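Local coordinates for glycosylation Associate Protein 2 (Streptococcus agalactiae serotype V, PDB 6OYC), which probably takes part, as a subunit of the Gap123 complex of the accessory Sec system, in the glycosylation and secretion of a streptococcal adhesin, at residues S61-T66 with S79-Y84; I178-D183 with K217-E222; H258-R263 with G281-T286; D328-G333 with K341-K346. All blocks are in the same frame, centred on the assembly; numbering follows the deposited sequence.

The four contacts follow one another along the chain and fall in three regions of the fold. Interaction 1 lies in the N-terminal five-stranded parallel sheet, its centre about 30 Å from that of interaction 2 in the antiparallel beta region. Interaction 3 joins that beta region, through strand 251-262, to strand 283-289 of the mixed eight-stranded sheet of the alpha/beta-hydrolase-like part; it touches interaction 2, centres about 16 Å apart, where Ile178 and Pro179 pack on Arg259. Interaction 4 lies where the loop after strand 323-327 meets helix 341-358. Centres of interactions 3 and 4 are about 11 Å apart, and Tyr343 OH probably hydrogen-bonds to Glu283 O, so the two contacts touch where the regions meet.

Interaction 1: S61-T66 with S79-Y84; sequences SALLLT and SFFEVY
In the N-terminal parallel sheet, strand 62-65 lies between strands 6-11 and 86-89, and the loop leading to strand 86-89 folds back so that Phe81 packs on Leu63. The contact is a CH-pi interaction: Leu63 CB stands 3.6 Å from the centroid of the Phe81 ring and only 4° off its normal, so the methylene sits almost exactly over the middle of the face. The two side chains cross at about a right angle. Leu63 CG is anti to its backbone N (chi1 171°), and the rest of the side chain runs on over the CD2-CE2 side of the ring, with Leu63 CD2 3.9 Å from Phe81 CD2. The meeting is buried and mostly apolar. Around it, Leu63 also touches Leu9 and Val11 of strand 6-11, Phe81 rests on Ile60, and the backbone of Leu63 is bonded to Glu85, just before strand 86-89, and to Phe87 in it. The loop is tied down further by Phe81 O, which accepts from Lys105 NZ. The ring thus packs the loop against strand 62-65. On its CE1 side the backbone comes near too, with Ala62 O 3.6 Å from Phe81 CE1, approaching obliquely.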
# COMPACT_ATOMS: atom_id res chain seq x y z
N SER B 61 16.96 -10.69 -9.68
CA SER B 61 15.87 -9.82 -9.30
C SER B 61 14.81 -9.66 -10.38
O SER B 61 13.70 -9.18 -10.09
CB SER B 61 16.42 -8.44 -8.91
OG SER B 61 17.03 -8.51 -7.64
N ALA B 62 15.11 -10.03 -11.62
CA ALA B 62 14.09 -9.97 -12.66
C ALA B 62 14.40 -10.97 -13.75
O ALA B 62 15.56 -11.32 -14.01
CB ALA B 62 13.98 -8.56 -13.26
N LEU B 63 13.33 -11.43 -14.39
CA LEU B 63 13.41 -12.25 -15.60
C LEU B 63 12.90 -11.39 -16.75
O LEU B 63 11.73 -10.98 -16.74
CB LEU B 63 12.58 -13.53 -15.45
CG LEU B 63 12.40 -14.38 -16.72
CD1 LEU B 63 13.76 -14.84 -17.22
CD2 LEU B 63 11.45 -15.58 -16.47
N LEU B 64 13.75 -11.12 -17.72
CA LEU B 64 13.40 -10.25 -18.83
C LEU B 64 13.18 -11.11 -20.07
O LEU B 64 14.11 -11.74 -20.58
CB LEU B 64 14.47 -9.19 -19.08
CG LEU B 64 14.17 -8.36 -20.33
CD1 LEU B 64 12.79 -7.69 -20.23
CD2 LEU B 64 15.26 -7.35 -20.59
N LEU B 65 11.95 -11.12 -20.56
CA LEU B 65 11.58 -11.94 -21.70
C LEU B 65 11.42 -11.02 -22.90
O LEU B 65 10.52 -10.17 -22.93
CB LEU B 65 10.29 -12.72 -21.40
CG LEU B 65 10.38 -13.70 -20.22
CD1 LEU B 65 9.03 -14.41 -19.96
CD2 LEU B 65 11.49 -14.73 -20.45
N THR B 66 12.29 -11.16 -23.89
CA THR B 66 12.27 -10.22 -25.00
C THR B 66 11.62 -10.77 -26.27
O THR B 66 11.51 -10.02 -27.24
CB THR B 66 13.69 -9.74 -25.33
OG1 THR B 66 14.52 -10.86 -25.64
CG2 THR B 66 14.29 -8.94 -24.15
N SER B 79 10.24 -21.99 -11.04
CA SER B 79 10.72 -22.16 -9.67
C SER B 79 11.64 -21.02 -9.23
O SER B 79 11.82 -20.83 -8.02
CB SER B 79 11.46 -23.50 -9.53
OG SER B 79 12.75 -23.45 -10.15
N PHE B 80 12.22 -20.27 -10.17
CA PHE B 80 13.27 -19.32 -9.84
C PHE B 80 12.78 -17.88 -9.68
O PHE B 80 13.58 -17.03 -9.31
CB PHE B 80 14.36 -19.35 -10.92
CG PHE B 80 14.97 -20.71 -11.13
CD1 PHE B 80 15.89 -21.22 -10.21
CD2 PHE B 80 14.62 -21.48 -12.24
CE1 PHE B 80 16.45 -22.48 -10.40
CE2 PHE B 80 15.17 -22.74 -12.43
CZ PHE B 80 16.09 -23.25 -11.51
N PHE B 81 11.51 -17.56 -9.97
CA PHE B 81 11.07 -16.17 -10.00
C PHE B 81 9.69 -16.03 -9.37
O PHE B 81 8.83 -16.90 -9.51
CB PHE B 81 11.04 -15.63 -11.45
CG PHE B 81 12.41 -15.50 -12.06
CD1 PHE B 81 13.23 -14.42 -11.72
CD2 PHE B 81 12.89 -16.47 -12.93
CE1 PHE B 81 14.51 -14.31 -12.26
CE2 PHE B 81 14.16 -16.37 -13.47
CZ PHE B 81 14.98 -15.28 -13.13
N GLU B 82 9.50 -14.91 -8.67
CA GLU B 82 8.26 -14.58 -7.99
C GLU B 82 7.36 -13.77 -8.90
O GLU B 82 7.79 -13.25 -9.94
CB GLU B 82 8.55 -13.78 -6.71
CG GLU B 82 9.39 -14.52 -5.70
CD GLU B 82 8.64 -15.70 -5.12
OE1 GLU B 82 7.57 -15.48 -4.48
OE2 GLU B 82 9.10 -16.85 -5.31
N VAL B 83 6.11 -13.61 -8.49
CA VAL B 83 5.21 -12.74 -9.23
C VAL B 83 5.80 -11.32 -9.34
O VAL B 83 6.59 -10.87 -8.50
CB VAL B 83 3.83 -12.72 -8.55
CG1 VAL B 83 3.12 -14.08 -8.77
CG2 VAL B 83 3.96 -12.39 -7.06
N TYR B 84 5.41 -10.62 -10.42
CA TYR B 84 5.85 -9.26 -10.73
C TYR B 84 7.34 -9.13 -11.01
O TYR B 84 7.81 -8.03 -11.29
CB TYR B 84 5.48 -8.28 -9.61
CG TYR B 84 4.01 -8.30 -9.32
CD1 TYR B 84 3.10 -7.88 -10.28
CD2 TYR B 84 3.53 -8.78 -8.11
CE1 TYR B 84 1.74 -7.90 -10.03
CE2 TYR B 84 2.17 -8.81 -7.86
CZ TYR B 84 1.28 -8.38 -8.83
OH TYR B 84 -0.08 -8.41 -8.60

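Interaction 2: I178-D183 with K217-E222; sequences IPFSSD and KEWYFE. With SO4 (sulfate ion), chain P.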
# COMPACT_ATOMS: atom_id res chain seq x y z
N ILE B 178 14.17 15.74 3.93
CA ILE B 178 13.71 14.42 3.52
C ILE B 178 14.91 13.65 2.99
O ILE B 178 15.52 14.09 2.01
CB ILE B 178 12.62 14.52 2.46
CG1 ILE B 178 11.46 15.37 2.97
CG2 ILE B 178 12.13 13.14 2.08
CD1 ILE B 178 10.39 15.60 1.93
N PRO B 179 15.26 12.51 3.58
CA PRO B 179 16.36 11.70 3.05
C PRO B 179 16.13 11.37 1.58
O PRO B 179 15.05 10.95 1.18
CB PRO B 179 16.33 10.44 3.91
CG PRO B 179 15.57 10.84 5.16
CD PRO B 179 14.57 11.85 4.70
N PHE B 180 17.16 11.59 0.77
CA PHE B 180 17.10 11.35 -0.66
C PHE B 180 18.14 10.30 -1.00
O PHE B 180 19.33 10.50 -0.76
CB PHE B 180 17.35 12.64 -1.43
CG PHE B 180 17.23 12.50 -2.92
CD1 PHE B 180 18.28 12.00 -3.67
CD2 PHE B 180 16.06 12.88 -3.56
CE1 PHE B 180 18.17 11.88 -5.03
CE2 PHE B 180 15.94 12.77 -4.93
CZ PHE B 180 17.00 12.27 -5.67
N SER B 181 17.69 9.19 -1.56
CA SER B 181 18.57 8.08 -1.87
C SER B 181 19.04 8.16 -3.32
O SER B 181 18.31 8.61 -4.22
CB SER B 181 17.86 6.75 -1.63
OG SER B 181 18.61 5.65 -2.13
N SER B 182 20.27 7.72 -3.54
CA SER B 182 20.76 7.56 -4.90
C SER B 182 20.46 6.18 -5.47
O SER B 182 20.71 5.95 -6.66
CB SER B 182 22.27 7.83 -4.94
OG SER B 182 22.91 7.14 -3.89
N ASP B 183 19.90 5.27 -4.67
CA ASP B 183 19.75 3.87 -5.09
C ASP B 183 18.34 3.49 -5.54
O ASP B 183 18.19 2.45 -6.19
CB ASP B 183 20.18 2.94 -3.97
CG ASP B 183 21.64 3.12 -3.63
OD1 ASP B 183 22.48 3.19 -4.55
OD2 ASP B 183 21.93 3.21 -2.44
N LYS B 217 21.00 19.98 -6.98
CA LYS B 217 19.91 19.78 -7.94
C LYS B 217 18.65 20.37 -7.34
O LYS B 217 18.40 20.24 -6.14
CB LYS B 217 19.72 18.29 -8.26
CG LYS B 217 18.61 17.98 -9.28
CD LYS B 217 19.18 17.45 -10.61
CE LYS B 217 18.12 17.39 -11.73
NZ LYS B 217 17.53 18.72 -12.13
N GLU B 218 17.87 21.04 -8.19
CA GLU B 218 16.57 21.58 -7.82
C GLU B 218 15.55 21.17 -8.87
O GLU B 218 15.84 21.24 -10.07
CB GLU B 218 16.55 23.12 -7.73
CG GLU B 218 17.16 23.68 -6.49
CD GLU B 218 16.68 25.10 -6.19
OE1 GLU B 218 16.39 25.39 -5.01
OE2 GLU B 218 16.58 25.91 -7.14
N TRP B 219 14.35 20.80 -8.41
CA TRP B 219 13.18 20.61 -9.26
C TRP B 219 12.07 21.56 -8.84
O TRP B 219 12.06 22.07 -7.71
CB TRP B 219 12.64 19.18 -9.17
CG TRP B 219 13.60 18.05 -9.40
CD1 TRP B 219 13.72 17.30 -10.54
CD2 TRP B 219 14.53 17.48 -8.46
NE1 TRP B 219 14.67 16.33 -10.37
CE2 TRP B 219 15.17 16.40 -9.09
CE3 TRP B 219 14.88 17.79 -7.13
CZ2 TRP B 219 16.16 15.63 -8.46
CZ3 TRP B 219 15.85 17.02 -6.50
CH2 TRP B 219 16.48 15.95 -7.17
N TYR B 220 11.10 21.76 -9.73
CA TYR B 220 9.89 22.50 -9.38
C TYR B 220 8.68 21.78 -9.95
O TYR B 220 8.78 21.09 -10.97
CB TYR B 220 9.92 23.95 -9.90
CG TYR B 220 9.71 24.01 -11.39
CD1 TYR B 220 10.77 23.80 -12.27
CD2 TYR B 220 8.44 24.24 -11.93
CE1 TYR B 220 10.57 23.81 -13.64
CE2 TYR B 220 8.25 24.26 -13.31
CZ TYR B 220 9.32 24.04 -14.16
OH TYR B 220 9.14 24.06 -15.53
N PHE B 221 7.55 21.94 -9.29
CA PHE B 221 6.30 21.34 -9.74
C PHE B 221 5.16 22.27 -9.37
O PHE B 221 5.10 22.77 -8.24
CB PHE B 221 6.10 19.94 -9.13
CG PHE B 221 7.19 18.97 -9.49
CD1 PHE B 221 7.17 18.30 -10.71
CD2 PHE B 221 8.27 18.77 -8.64
CE1 PHE B 221 8.21 17.45 -11.07
CE2 PHE B 221 9.30 17.92 -8.98
CZ PHE B 221 9.28 17.25 -10.19
N GLU B 222 4.26 22.51 -10.31
CA GLU B 222 3.15 23.41 -10.07
C GLU B 222 1.87 22.78 -10.58
O GLU B 222 1.90 21.75 -11.26
CB GLU B 222 3.39 24.77 -10.73
CG GLU B 222 3.70 24.66 -12.20
CD GLU B 222 4.38 25.90 -12.73
OE1 GLU B 222 5.58 26.09 -12.46
OE2 GLU B 222 3.71 26.69 -13.43
S SO4 P . 15.71 15.20 -13.78
O1 SO4 P . 14.48 15.94 -13.56
O2 SO4 P . 16.70 16.11 -14.35
O3 SO4 P . 16.17 14.66 -12.50
O4 SO4 P . 15.44 14.10 -14.72
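Two strands of the five-stranded antiparallel sheet meet here through an aromatic pair, Phe180 at the end of strand 168-180 and Trp219 in strand 215-222. They are not neighbours in that sheet: strands 238-247 and 198-208 run between them, and the CA atoms of Phe180 and Lys217, the nearest across the contact, are 11.5 Å apart. Apolar contact is small and confined to the ring ends, Phe180 CE2 lying 3.9 Å from Trp219 CH2. The planes are tilted by 30° and slid apart, with the centroid of the Phe180 ring 5.8 Å from that of the six-membered Trp219 ring, so there is hardly any overlap. A chi1 near 180° (-177°) swings the Phe180 ring out toward the tryptophan. Leu206 and Leu232 touch both aromatics, and Lys217 CG packs over one face of the indole.

Polar bonds form on the pyrrole side of the indole and at the turn after strand 168-180. In that turn Ser181 OG accepts from the backbone N of Asp183 at 2.9 Å, an ST turn. A sulfate ion, probably from the crystallisation liquor, takes the indole N-H: Trp219 NE1 donates to sulfate O3 at 3.1 Å (N-H...O angle 160°), while a weak second bond reaches sulfate O1. Beside it a lysine methylene comes close without bonding, Lys217 CE lying 3.2 Å from sulfate O2.

Interaction 3: H258-R263 with G281-T286; sequences HRRNGR and GHEFMT
Arg260 and Glu283 form a buried salt bridge between strand 251-262 of the antiparallel beta region and strand 283-289 of the mixed alpha/beta sheet. The grip is end-on: Arg260 NH1 donates to Glu283 OE1 at 3.0 Å, and Arg260 NH2 to Glu283 OE2 at 2.6 Å with an N-H...O angle of 165°. Both oxygens are met on their syn sides and lie close to the guanidinium plane, though the carboxylate is twisted 37° from it. An extended chain from CG to NE carries the arginine across the gap between strands. Its remaining NE is taken by Glu308 OE1, while Glu283 OE1 also pairs with Arg275 NE. Above one guanidinium face sits Met285 CE, 3.6 Å from Arg260 CZ; the opposite face is covered by His258 CB. The His258 ring in turn has Glu283 OE2 over a face, 3.6 Å from His258 NE2, but its nitrogens are engaged otherwise, ND1 with Glu308 OE2 and NE2 with Glu191 OE1. The charged groups thus form a buried network: the carboxylates of Glu283 and Glu308 probably offset the charge of Arg260, with Arg275 sharing Glu283, and the beta region and the alpha/beta part are joined by ionic rather than purely apolar packing.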
# COMPACT_ATOMS: atom_id res chain seq x y z
N HIS B 258 3.53 13.10 1.68
CA HIS B 258 4.04 11.74 1.73
C HIS B 258 5.37 11.66 1.01
O HIS B 258 5.54 12.22 -0.07
CB HIS B 258 3.08 10.75 1.06
CG HIS B 258 1.71 10.74 1.65
ND1 HIS B 258 1.32 9.80 2.58
CD2 HIS B 258 0.64 11.53 1.43
CE1 HIS B 258 0.06 10.01 2.91
NE2 HIS B 258 -0.38 11.05 2.23
N ARG B 259 6.29 10.87 1.58
CA ARG B 259 7.51 10.51 0.87
C ARG B 259 7.73 9.01 0.98
O ARG B 259 7.56 8.43 2.06
CB ARG B 259 8.72 11.29 1.42
CG ARG B 259 9.10 10.97 2.86
CD ARG B 259 10.30 10.06 2.84
NE ARG B 259 10.91 9.94 4.15
CZ ARG B 259 11.82 9.02 4.46
NH1 ARG B 259 12.24 8.16 3.54
NH2 ARG B 259 12.33 8.99 5.68
N ARG B 260 8.10 8.38 -0.14
CA ARG B 260 8.13 6.92 -0.24
C ARG B 260 9.36 6.45 -1.00
O ARG B 260 9.85 7.13 -1.92
CB ARG B 260 6.86 6.38 -0.94
CG ARG B 260 5.58 6.63 -0.15
CD ARG B 260 4.29 6.47 -0.98
NE ARG B 260 3.14 6.92 -0.20
CZ ARG B 260 2.08 7.51 -0.73
NH1 ARG B 260 2.01 7.71 -2.04
NH2 ARG B 260 1.07 7.89 0.06
N ASN B 261 9.86 5.27 -0.63
CA ASN B 261 10.79 4.56 -1.50
C ASN B 261 10.02 4.11 -2.74
O ASN B 261 9.05 3.34 -2.63
CB ASN B 261 11.41 3.35 -0.80
CG ASN B 261 12.28 3.73 0.41
OD1 ASN B 261 12.47 4.91 0.76
ND2 ASN B 261 12.82 2.71 1.07
N GLY B 262 10.42 4.61 -3.91
CA GLY B 262 9.67 4.40 -5.13
C GLY B 262 10.35 3.47 -6.12
O GLY B 262 11.57 3.27 -6.08
N ARG B 263 9.57 2.92 -7.03
CA ARG B 263 10.08 1.95 -7.99
C ARG B 263 9.94 2.43 -9.43
O ARG B 263 10.18 1.65 -10.35
CB ARG B 263 9.36 0.61 -7.78
CG ARG B 263 9.56 0.06 -6.36
CD ARG B 263 8.87 -1.29 -6.17
NE ARG B 263 9.02 -1.76 -4.80
CZ ARG B 263 10.03 -2.51 -4.36
NH1 ARG B 263 11.01 -2.90 -5.19
NH2 ARG B 263 10.06 -2.87 -3.09
N GLY B 281 -7.42 13.42 -3.23
CA GLY B 281 -6.07 12.97 -2.93
C GLY B 281 -5.97 11.99 -1.78
O GLY B 281 -4.88 11.83 -1.22
N HIS B 282 -7.08 11.36 -1.40
CA HIS B 282 -7.05 10.29 -0.42
C HIS B 282 -6.68 8.99 -1.11
O HIS B 282 -7.31 8.62 -2.11
CB HIS B 282 -8.41 10.15 0.26
CG HIS B 282 -8.63 11.13 1.36
ND1 HIS B 282 -9.71 11.06 2.21
CD2 HIS B 282 -7.91 12.22 1.74
CE1 HIS B 282 -9.65 12.06 3.08
NE2 HIS B 282 -8.56 12.78 2.82
N GLU B 283 -5.66 8.31 -0.60
CA GLU B 283 -5.15 7.09 -1.20
C GLU B 283 -5.47 5.87 -0.37
O GLU B 283 -5.65 5.95 0.85
CB GLU B 283 -3.62 7.15 -1.39
CG GLU B 283 -3.09 8.44 -2.00
CD GLU B 283 -1.59 8.62 -1.76
OE1 GLU B 283 -0.78 8.43 -2.69
OE2 GLU B 283 -1.22 8.95 -0.62
N PHE B 284 -5.53 4.73 -1.06
CA PHE B 284 -5.24 3.43 -0.47
C PHE B 284 -4.39 2.66 -1.47
O PHE B 284 -4.34 2.99 -2.66
CB PHE B 284 -6.52 2.62 -0.10
CG PHE B 284 -7.41 2.24 -1.28
CD1 PHE B 284 -8.37 3.13 -1.77
CD2 PHE B 284 -7.31 0.98 -1.87
CE1 PHE B 284 -9.19 2.77 -2.84
CE2 PHE B 284 -8.14 0.61 -2.94
CZ PHE B 284 -9.07 1.50 -3.42
N MET B 285 -3.70 1.65 -0.97
CA MET B 285 -2.88 0.82 -1.83
C MET B 285 -3.29 -0.64 -1.70
O MET B 285 -3.82 -1.07 -0.66
CB MET B 285 -1.39 0.97 -1.51
CG MET B 285 -0.84 2.30 -1.99
SD MET B 285 -1.31 3.63 -0.89
CE MET B 285 -0.28 4.95 -1.57
N THR B 286 -3.04 -1.41 -2.74
CA THR B 286 -3.35 -2.83 -2.72
C THR B 286 -2.17 -3.61 -3.25
O THR B 286 -1.45 -3.16 -4.13
CB THR B 286 -4.62 -3.15 -3.56
OG1 THR B 286 -4.41 -2.74 -4.92
CG2 THR B 286 -5.84 -2.41 -3.01

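Interaction 4: D328-G333 with K341-K346; sequences DPRLQG and KEYEQK
Asp328 OD1 is gripped twice by Arg330, in the loop that follows strand 323-327 of the alpha/beta-hydrolase-like part. The backbone N of Arg330 donates to Asp328 OD1 at 3.1 Å from above the carboxylate plane, closing an Asx turn, and Arg330 NE donates to the same oxygen at 2.8 Å, on its syn side and from the opposite face. Arg330 NH2 then takes Asp328 OD2 at 2.8 Å, which makes a side-on, two-pronged salt bridge. Asp328 OD2 also accepts from the backbone N of Ala335, and Arg330 NH1 donates to Ile338 O, so the guanidinium is fixed along its edges and cannot readily turn.

One of its faces is offered to helix 341-358. Tyr343 comes from the opposite direction and lies flat against it, planes at 22°, in an off-centre cation-pi stack: Arg330 CZ is 4.0 Å from the centroid of the Tyr343 ring and 3.4 Å from Tyr343 CZ. With chi1 at -175°, the tyrosine side chain leaves the helix and brings its ring against the guanidinium face. Tyr343 OH sits 3.2 Å from Arg330 NE, over that face, where the angle is poor for a bond; its partner is Glu283 O, in strand 283-289. Asp328 probably offsets the charge of the arginine and orients it, consistent with burial of the cation, while the flat face stays available to the tyrosine, which links loop, helix and strand 283-289.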
# COMPACT_ATOMS: atom_id res chain seq x y z
N ASP B 328 -3.92 1.86 4.34
CA ASP B 328 -4.51 3.20 4.29
C ASP B 328 -3.49 4.18 4.85
O ASP B 328 -3.28 4.21 6.08
CB ASP B 328 -5.82 3.23 5.07
CG ASP B 328 -6.42 4.61 5.18
OD1 ASP B 328 -5.87 5.56 4.59
OD2 ASP B 328 -7.46 4.74 5.87
N PRO B 329 -2.83 4.97 4.01
CA PRO B 329 -1.73 5.82 4.49
C PRO B 329 -2.15 7.21 4.95
O PRO B 329 -1.26 8.04 5.17
CB PRO B 329 -0.85 5.93 3.23
CG PRO B 329 -1.88 6.00 2.11
CD PRO B 329 -2.98 5.03 2.54
N ARG B 330 -3.44 7.49 5.10
CA ARG B 330 -3.88 8.85 5.39
C ARG B 330 -3.66 9.21 6.86
O ARG B 330 -3.45 8.35 7.72
CB ARG B 330 -5.36 9.02 5.01
CG ARG B 330 -5.63 8.80 3.51
CD ARG B 330 -7.12 8.68 3.21
NE ARG B 330 -7.72 7.55 3.92
CZ ARG B 330 -9.03 7.40 4.14
NH1 ARG B 330 -9.89 8.30 3.70
NH2 ARG B 330 -9.47 6.33 4.80
N LEU B 331 -3.70 10.51 7.13
CA LEU B 331 -3.70 11.08 8.49
C LEU B 331 -2.40 10.67 9.20
O LEU B 331 -1.32 10.73 8.60
CB LEU B 331 -4.95 10.68 9.20
CG LEU B 331 -6.25 11.26 8.67
CD1 LEU B 331 -7.35 11.13 9.73
CD2 LEU B 331 -6.07 12.72 8.25
N GLN B 332 -2.47 10.25 10.47
CA GLN B 332 -1.28 9.79 11.18
C GLN B 332 -0.88 8.38 10.75
O GLN B 332 0.26 8.15 10.32
CB GLN B 332 -1.48 9.84 12.70
CG GLN B 332 -0.16 9.63 13.46
CD GLN B 332 -0.33 9.37 14.96
OE1 GLN B 332 -1.43 9.42 15.50
NE2 GLN B 332 0.78 9.09 15.63
N GLY B 333 -1.78 7.41 10.91
CA GLY B 333 -1.43 6.03 10.61
C GLY B 333 -2.56 5.25 9.97
O GLY B 333 -2.61 4.02 10.08
N LYS B 341 -17.45 8.47 -1.15
CA LYS B 341 -18.09 7.33 -1.80
C LYS B 341 -17.21 6.80 -2.90
O LYS B 341 -17.17 5.58 -3.13
CB LYS B 341 -19.45 7.72 -2.38
CG LYS B 341 -20.58 8.05 -1.37
CD LYS B 341 -20.21 9.19 -0.39
CE LYS B 341 -19.76 10.49 -1.13
NZ LYS B 341 -18.88 11.35 -0.30
N GLU B 342 -16.53 7.70 -3.62
CA GLU B 342 -15.53 7.27 -4.59
C GLU B 342 -14.46 6.44 -3.91
O GLU B 342 -14.11 5.35 -4.39
CB GLU B 342 -14.91 8.48 -5.27
CG GLU B 342 -13.83 8.10 -6.23
CD GLU B 342 -13.10 9.30 -6.77
OE1 GLU B 342 -13.38 10.41 -6.31
OE2 GLU B 342 -12.26 9.12 -7.66
N TYR B 343 -13.95 6.92 -2.77
CA TYR B 343 -12.89 6.20 -2.08
C TYR B 343 -13.35 4.80 -1.69
O TYR B 343 -12.71 3.80 -2.02
CB TYR B 343 -12.44 7.00 -0.85
CG TYR B 343 -11.27 6.44 -0.09
CD1 TYR B 343 -11.45 5.54 0.96
CD2 TYR B 343 -9.96 6.83 -0.39
CE1 TYR B 343 -10.37 5.03 1.68
CE2 TYR B 343 -8.87 6.32 0.32
CZ TYR B 343 -9.09 5.43 1.35
OH TYR B 343 -8.02 4.95 2.05
N GLU B 344 -14.51 4.71 -1.03
CA GLU B 344 -14.97 3.43 -0.50
C GLU B 344 -15.41 2.48 -1.61
O GLU B 344 -15.10 1.29 -1.57
CB GLU B 344 -16.09 3.66 0.50
CG GLU B 344 -15.67 4.52 1.66
CD GLU B 344 -16.81 4.79 2.61
OE1 GLU B 344 -17.93 4.37 2.30
OE2 GLU B 344 -16.59 5.42 3.66
N GLN B 345 -16.10 3.00 -2.62
CA GLN B 345 -16.46 2.13 -3.74
C GLN B 345 -15.22 1.64 -4.48
O GLN B 345 -15.24 0.55 -5.08
CB GLN B 345 -17.41 2.86 -4.70
CG GLN B 345 -17.84 2.03 -5.90
CD GLN B 345 -18.64 0.80 -5.48
OE1 GLN B 345 -19.67 0.92 -4.81
NE2 GLN B 345 -18.17 -0.38 -5.87
N LYS B 346 -14.13 2.41 -4.45
CA LYS B 346 -12.93 1.92 -5.10
C LYS B 346 -12.32 0.75 -4.34
O LYS B 346 -11.74 -0.15 -4.95
CB LYS B 346 -11.92 3.05 -5.27
CG LYS B 346 -12.28 3.88 -6.46
CD LYS B 346 -11.30 4.96 -6.73
CE LYS B 346 -11.60 5.55 -8.08
NZ LYS B 346 -10.72 6.68 -8.36